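PDB 5E75: SusD-like protein BACOVA_02651 from Bacteroides ovatus, which binds polysaccharide at the cell surface and probably captures xyloglucan before its transport into the periplasm for degradation. Local coordinates for residues T107-Y121 and F157-L169. Sequence-based numbering, arbitrary orientation.
Sequences TKAIAEARLMRACAY and FIINDLNYAVDNL. With EDO (1,2-ethanediol), chain C.
The guanidinium groups of Arg114 and Arg117 each have one face against an aromatic residue and an edge turned to the carboxylate of Asp161. Over the Arg114 plane lies CB of Tyr164, whose ring is tilted only 24° from it; over that of Arg117 lies CZ of Phe157, displaced toward the rim. Above the centre of one Tyr164 ring face sits ND2 of Asn168, held there by its hydrogen bond to Tyr164 O, while the ring edge meets the backbone of Ala111.

Arg117 meets Asp161 side-on as a bidentate salt bridge, NE to OD2 at 2.8 Å and NH2 to OD1 at 2.7 Å, both nearly straight, on the syn side but a little out of the carboxylate plane. Arg114, its plane 87° from the carboxylate, instead gives two nitrogens to OD1 of Asp161, NE (2.7 Å) from above the carboxylate plane and NH2 (3.0 Å), more bent, on the anti lone pair. OD1 accepts three N-H groups; with OD2 also held by Arg117 NE, the carboxylate's rotation is fixed, and the charges would favour its ionised form. Arg114 NH2 also salt-bridges Glu519, and Arg117 NH1 is hydrogen-bonded to OD1 of Asn87.

This network joins helices 103-125 and 151-168, roughly antiparallel in the helical, TPR-like part of the SusD fold; the axes of 107-121 and 157-168 approach to 8.0 Å. Small residues allow this: CA of Ala111 is 4.4 Å from CA of Ala165, and Ala118 fits against Asp161 and Leu162.

Tyr164, with CG anti to its backbone nitrogen (chi1 -174°), is carried across as a knob among Thr107, Ile110, Ala111 and Arg114, its CE1 meeting Ile110 CG2. Leu115 CD1 touches Leu162 CD2 at 3.6 Å, and Leu169 CD2 reaches Ala111 CB. At the far end, Tyr121 and Phe157 meet obliquely.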
loop_
_atom_site.group_PDB
_atom_site.type_symbol
_atom_site.label_atom_id
_atom_site.label_comp_id
_atom_site.label_asym_id
_atom_site.label_seq_id
_atom_site.Cartn_x
_atom_site.Cartn_y
_atom_site.Cartn_z
ATOM N N THR A 107 -27.711 3.908 3.156
ATOM C CA THR A 107 -27.020 3.188 2.101
ATOM C C THR A 107 -25.579 3.650 1.929
ATOM O O THR A 107 -24.714 2.842 1.613
ATOM C CB THR A 107 -27.769 3.276 0.751
ATOM O OG1 THR A 107 -27.964 4.643 0.361
ATOM C CG2 THR A 107 -29.132 2.584 0.845
ATOM N N LYS A 108 -25.312 4.935 2.153
ATOM C CA LYS A 108 -23.939 5.428 2.141
ATOM C C LYS A 108 -23.128 4.755 3.248
ATOM O O LYS A 108 -21.980 4.350 3.031
ATOM C CB LYS A 108 -23.930 6.948 2.300
ATOM C CG LYS A 108 -22.558 7.581 2.435
ATOM C CD LYS A 108 -22.723 9.089 2.398
ATOM C CE LYS A 108 -21.548 9.804 3.019
ATOM N NZ LYS A 108 -21.290 9.439 4.452
ATOM N N ALA A 109 -23.711 4.627 4.437
ATOM C CA ALA A 109 -23.002 4.010 5.550
ATOM C C ALA A 109 -22.709 2.533 5.288
ATOM O O ALA A 109 -21.598 2.049 5.548
ATOM C CB ALA A 109 -23.812 4.162 6.848
ATOM N N ILE A 110 -23.700 1.809 4.774
ATOM C CA ILE A 110 -23.488 0.417 4.399
ATOM C C ILE A 110 -22.423 0.335 3.316
ATOM O O ILE A 110 -21.557 -0.546 3.356
ATOM C CB ILE A 110 -24.795 -0.258 3.933
ATOM C CG1 ILE A 110 -25.770 -0.343 5.114
ATOM C CG2 ILE A 110 -24.522 -1.658 3.389
ATOM C CD1 ILE A 110 -27.223 -0.644 4.693
ATOM N N ALA A 111 -22.472 1.250 2.355
ATOM C CA ALA A 111 -21.495 1.243 1.264
ATOM C C ALA A 111 -20.073 1.505 1.758
ATOM O O ALA A 111 -19.133 0.866 1.288
ATOM C CB ALA A 111 -21.882 2.261 0.190
ATOM N N GLU A 112 -19.903 2.439 2.696
ATOM C CA GLU A 112 -18.571 2.692 3.233
ATOM C C GLU A 112 -18.073 1.473 3.997
ATOM O O GLU A 112 -16.900 1.099 3.870
ATOM C CB GLU A 112 -18.596 3.914 4.139
ATOM C CG GLU A 112 -18.831 5.214 3.402
ATOM C CD GLU A 112 -18.942 6.379 4.361
ATOM O OE1 GLU A 112 -19.929 6.443 5.124
ATOM O OE2 GLU A 112 -18.018 7.202 4.411
ATOM N N ALA A 113 -18.945 0.850 4.786
ATOM C CA ALA A 113 -18.594 -0.356 5.525
ATOM C C ALA A 113 -18.174 -1.456 4.546
ATOM O O ALA A 113 -17.132 -2.081 4.731
ATOM C CB ALA A 113 -19.761 -0.812 6.372
ATOM N N ARG A 114 -18.967 -1.688 3.503
ATOM C CA ARG A 114 -18.659 -2.767 2.575
ATOM C C ARG A 114 -17.401 -2.458 1.749
ATOM O O ARG A 114 -16.626 -3.364 1.434
ATOM C CB ARG A 114 -19.860 -3.073 1.681
ATOM C CG ARG A 114 -21.033 -3.609 2.485
ATOM C CD ARG A 114 -22.174 -4.132 1.621
ATOM N NE ARG A 114 -21.814 -5.366 0.934
ATOM C CZ ARG A 114 -22.661 -6.102 0.224
ATOM N NH1 ARG A 114 -23.932 -5.739 0.110
ATOM N NH2 ARG A 114 -22.234 -7.210 -0.364
ATOM N N LEU A 115 -17.161 -1.191 1.434
ATOM C CA LEU A 115 -15.916 -0.812 0.758
ATOM C C LEU A 115 -14.713 -1.152 1.617
ATOM O O LEU A 115 -13.721 -1.704 1.125
ATOM C CB LEU A 115 -15.927 0.684 0.426
ATOM C CG LEU A 115 -14.639 1.298 -0.153
ATOM C CD1 LEU A 115 -14.240 0.595 -1.432
ATOM C CD2 LEU A 115 -14.751 2.810 -0.409
ATOM N N MET A 116 -14.772 -0.817 2.899
ATOM C CA MET A 116 -13.643 -1.090 3.777
ATOM C C MET A 116 -13.468 -2.580 3.990
ATOM O O MET A 116 -12.336 -3.076 3.997
ATOM C CB MET A 116 -13.770 -0.363 5.113
ATOM C CG MET A 116 -13.705 1.134 4.991
ATOM S SD MET A 116 -12.145 1.683 4.311
ATOM C CE MET A 116 -12.315 3.456 4.459
ATOM N N ARG A 117 -14.562 -3.314 4.138
ATOM C CA ARG A 117 -14.491 -4.758 4.280
ATOM C C ARG A 117 -13.841 -5.389 3.045
ATOM O O ARG A 117 -13.003 -6.295 3.161
ATOM C CB ARG A 117 -15.900 -5.317 4.508
ATOM C CG ARG A 117 -15.943 -6.806 4.830
ATOM C CD ARG A 117 -17.306 -7.256 5.299
ATOM N NE ARG A 117 -18.308 -7.220 4.262
ATOM C CZ ARG A 117 -19.601 -7.448 4.481
ATOM N NH1 ARG A 117 -20.050 -7.729 5.704
ATOM N NH2 ARG A 117 -20.441 -7.413 3.469
ATOM N N ALA A 118 -14.197 -4.889 1.870
ATOM C CA ALA A 118 -13.604 -5.358 0.628
ATOM C C ALA A 118 -12.113 -5.085 0.599
ATOM O O ALA A 118 -11.326 -5.951 0.229
ATOM C CB ALA A 118 -14.284 -4.710 -0.579
ATOM N N CYS A 119 -11.710 -3.880 0.976
ATOM C CA CYS A 119 -10.296 -3.579 1.009
ATOM C C CYS A 119 -9.522 -4.473 1.960
ATOM O O CYS A 119 -8.427 -4.932 1.629
ATOM C CB CYS A 119 -10.058 -2.115 1.368
ATOM S SG CYS A 119 -10.559 -0.917 0.082
ATOM N N ALA A 120 -10.048 -4.699 3.149
ATOM C CA ALA A 120 -9.399 -5.567 4.111
ATOM C C ALA A 120 -9.228 -6.979 3.558
ATOM O O ALA A 120 -8.144 -7.543 3.644
ATOM C CB ALA A 120 -10.177 -5.573 5.423
ATOM N N TYR A 121 -10.288 -7.540 2.988
ATOM C CA TYR A 121 -10.196 -8.882 2.426
ATOM C C TYR A 121 -9.255 -8.922 1.227
ATOM O O TYR A 121 -8.560 -9.907 1.035
ATOM C CB TYR A 121 -11.577 -9.473 2.090
ATOM C CG TYR A 121 -12.253 -10.115 3.270
ATOM C CD1 TYR A 121 -11.673 -11.186 3.920
ATOM C CD2 TYR A 121 -13.462 -9.641 3.765
ATOM C CE1 TYR A 121 -12.264 -11.780 5.014
ATOM C CE2 TYR A 121 -14.065 -10.236 4.859
ATOM C CZ TYR A 121 -13.470 -11.304 5.484
ATOM O OH TYR A 121 -14.075 -11.891 6.589
ATOM N N PHE A 157 -16.537 -12.441 -2.767
ATOM C CA PHE A 157 -17.031 -11.677 -1.622
ATOM C C PHE A 157 -16.606 -10.212 -1.767
ATOM O O PHE A 157 -17.392 -9.288 -1.556
ATOM C CB PHE A 157 -16.473 -12.331 -0.351
ATOM C CG PHE A 157 -17.037 -11.796 0.929
ATOM C CD1 PHE A 157 -16.521 -10.649 1.511
ATOM C CD2 PHE A 157 -18.061 -12.464 1.572
ATOM C CE1 PHE A 157 -17.034 -10.161 2.700
ATOM C CE2 PHE A 157 -18.579 -11.991 2.757
ATOM C CZ PHE A 157 -18.067 -10.835 3.331
ATOM N N ILE A 158 -15.343 -10.006 -2.123
ATOM C CA ILE A 158 -14.812 -8.671 -2.371
ATOM C C ILE A 158 -15.577 -7.965 -3.497
ATOM O O ILE A 158 -15.999 -6.820 -3.362
ATOM C CB ILE A 158 -13.315 -8.763 -2.738
ATOM C CG1 ILE A 158 -12.463 -9.173 -1.531
ATOM C CG2 ILE A 158 -12.788 -7.454 -3.293
ATOM C CD1 ILE A 158 -11.095 -9.729 -1.905
ATOM N N ILE A 159 -15.787 -8.676 -4.602
ATOM C CA ILE A 159 -16.531 -8.124 -5.733
ATOM C C ILE A 159 -17.963 -7.721 -5.336
ATOM O O ILE A 159 -18.450 -6.635 -5.697
ATOM C CB ILE A 159 -16.525 -9.110 -6.935
ATOM C CG1 ILE A 159 -15.129 -9.177 -7.563
ATOM C CG2 ILE A 159 -17.559 -8.702 -7.994
ATOM C CD1 ILE A 159 -14.922 -10.392 -8.460
ATOM N N ASN A 160 -18.628 -8.570 -4.568
ATOM C CA ASN A 160 -19.992 -8.262 -4.158
ATOM C C ASN A 160 -20.039 -6.992 -3.307
ATOM O O ASN A 160 -20.917 -6.137 -3.483
ATOM C CB ASN A 160 -20.601 -9.422 -3.363
ATOM C CG ASN A 160 -20.905 -10.640 -4.218
ATOM O OD1 ASN A 160 -20.813 -10.607 -5.453
ATOM N ND2 ASN A 160 -21.243 -11.742 -3.549
ATOM N N ASP A 161 -19.093 -6.863 -2.390
ATOM C CA ASP A 161 -19.012 -5.684 -1.537
ATOM C C ASP A 161 -18.737 -4.431 -2.376
ATOM O O ASP A 161 -19.378 -3.385 -2.189
ATOM C CB ASP A 161 -17.899 -5.819 -0.493
ATOM C CG ASP A 161 -18.320 -6.562 0.760
ATOM O OD1 ASP A 161 -19.531 -6.853 0.936
ATOM O OD2 ASP A 161 -17.442 -6.843 1.591
ATOM N N LEU A 162 -17.790 -4.528 -3.302
ATOM C CA LEU A 162 -17.491 -3.393 -4.151
ATOM C C LEU A 162 -18.655 -3.009 -5.065
ATOM O O LEU A 162 -18.871 -1.818 -5.325
ATOM C CB LEU A 162 -16.220 -3.664 -4.961
ATOM C CG LEU A 162 -14.958 -3.702 -4.101
ATOM C CD1 LEU A 162 -13.786 -4.243 -4.893
ATOM C CD2 LEU A 162 -14.630 -2.335 -3.545
ATOM N N ASN A 163 -19.397 -3.994 -5.562
ATOM C CA ASN A 163 -20.575 -3.704 -6.395
ATOM C C ASN A 163 -21.562 -2.842 -5.620
ATOM O O ASN A 163 -22.072 -1.870 -6.147
ATOM C CB ASN A 163 -21.281 -4.985 -6.869
ATOM C CG ASN A 163 -20.543 -5.703 -7.984
ATOM O OD1 ASN A 163 -19.730 -5.116 -8.696
ATOM N ND2 ASN A 163 -20.861 -6.977 -8.167
ATOM N N TYR A 164 -21.808 -3.197 -4.364
ATOM C CA TYR A 164 -22.735 -2.419 -3.559
ATOM C C TYR A 164 -22.205 -1.003 -3.392
ATOM O O TYR A 164 -22.952 -0.032 -3.501
ATOM C CB TYR A 164 -22.978 -3.069 -2.198
ATOM C CG TYR A 164 -24.045 -2.349 -1.394
ATOM C CD1 TYR A 164 -23.735 -1.223 -0.622
ATOM C CD2 TYR A 164 -25.374 -2.770 -1.420
ATOM C CE1 TYR A 164 -24.717 -0.546 0.091
ATOM C CE2 TYR A 164 -26.356 -2.094 -0.689
ATOM C CZ TYR A 164 -26.007 -0.991 0.057
ATOM O OH TYR A 164 -26.939 -0.295 0.775
ATOM N N ALA A 165 -20.908 -0.862 -3.135
ATOM C CA ALA A 165 -20.340 0.459 -2.929
ATOM C C ALA A 165 -20.370 1.302 -4.204
ATOM O O ALA A 165 -20.618 2.504 -4.146
ATOM C CB ALA A 165 -18.913 0.355 -2.391
ATOM N N VAL A 166 -20.106 0.686 -5.358
ATOM C CA VAL A 166 -20.204 1.410 -6.618
ATOM C C VAL A 166 -21.625 1.969 -6.785
ATOM O O VAL A 166 -21.806 3.108 -7.214
ATOM C CB VAL A 166 -19.852 0.510 -7.826
ATOM C CG1 VAL A 166 -20.253 1.174 -9.180
ATOM C CG2 VAL A 166 -18.357 0.173 -7.815
ATOM N N ASP A 167 -22.623 1.156 -6.463
ATOM C CA ASP A 167 -24.016 1.554 -6.663
ATOM C C ASP A 167 -24.556 2.525 -5.622
ATOM O O ASP A 167 -25.547 3.215 -5.887
ATOM C CB ASP A 167 -24.908 0.317 -6.707
ATOM C CG ASP A 167 -24.670 -0.530 -7.939
ATOM O OD1 ASP A 167 -24.170 0.003 -8.956
ATOM O OD2 ASP A 167 -24.990 -1.735 -7.880
ATOM N N ASN A 168 -23.938 2.594 -4.448
ATOM C CA ASN A 168 -24.526 3.361 -3.350
ATOM C C ASN A 168 -23.675 4.479 -2.749
ATOM O O ASN A 168 -24.110 5.166 -1.824
ATOM C CB ASN A 168 -24.966 2.406 -2.246
ATOM C CG ASN A 168 -26.142 1.557 -2.662
ATOM O OD1 ASN A 168 -27.292 2.002 -2.594
ATOM N ND2 ASN A 168 -25.878 0.345 -3.095
ATOM N N LEU A 169 -22.466 4.666 -3.248
ATOM C CA LEU A 169 -21.709 5.864 -2.917
ATOM C C LEU A 169 -21.988 6.903 -3.996
ATOM O O LEU A 169 -22.352 6.564 -5.116
ATOM C CB LEU A 169 -20.205 5.566 -2.861
ATOM C CG LEU A 169 -19.742 4.643 -1.736
ATOM C CD1 LEU A 169 -18.290 4.280 -1.947
ATOM C CD2 LEU A 169 -19.947 5.282 -0.357
HETATM C C1 EDO C . -6.666 -2.211 -2.597
HETATM O O1 EDO C . -5.322 -2.425 -3.018
HETATM C C2 EDO C . -6.783 -2.326 -1.082
HETATM O O2 EDO C . -6.967 -3.684 -0.679
HETATM O O HOH W 1 -26.521 6.160 -1.516
#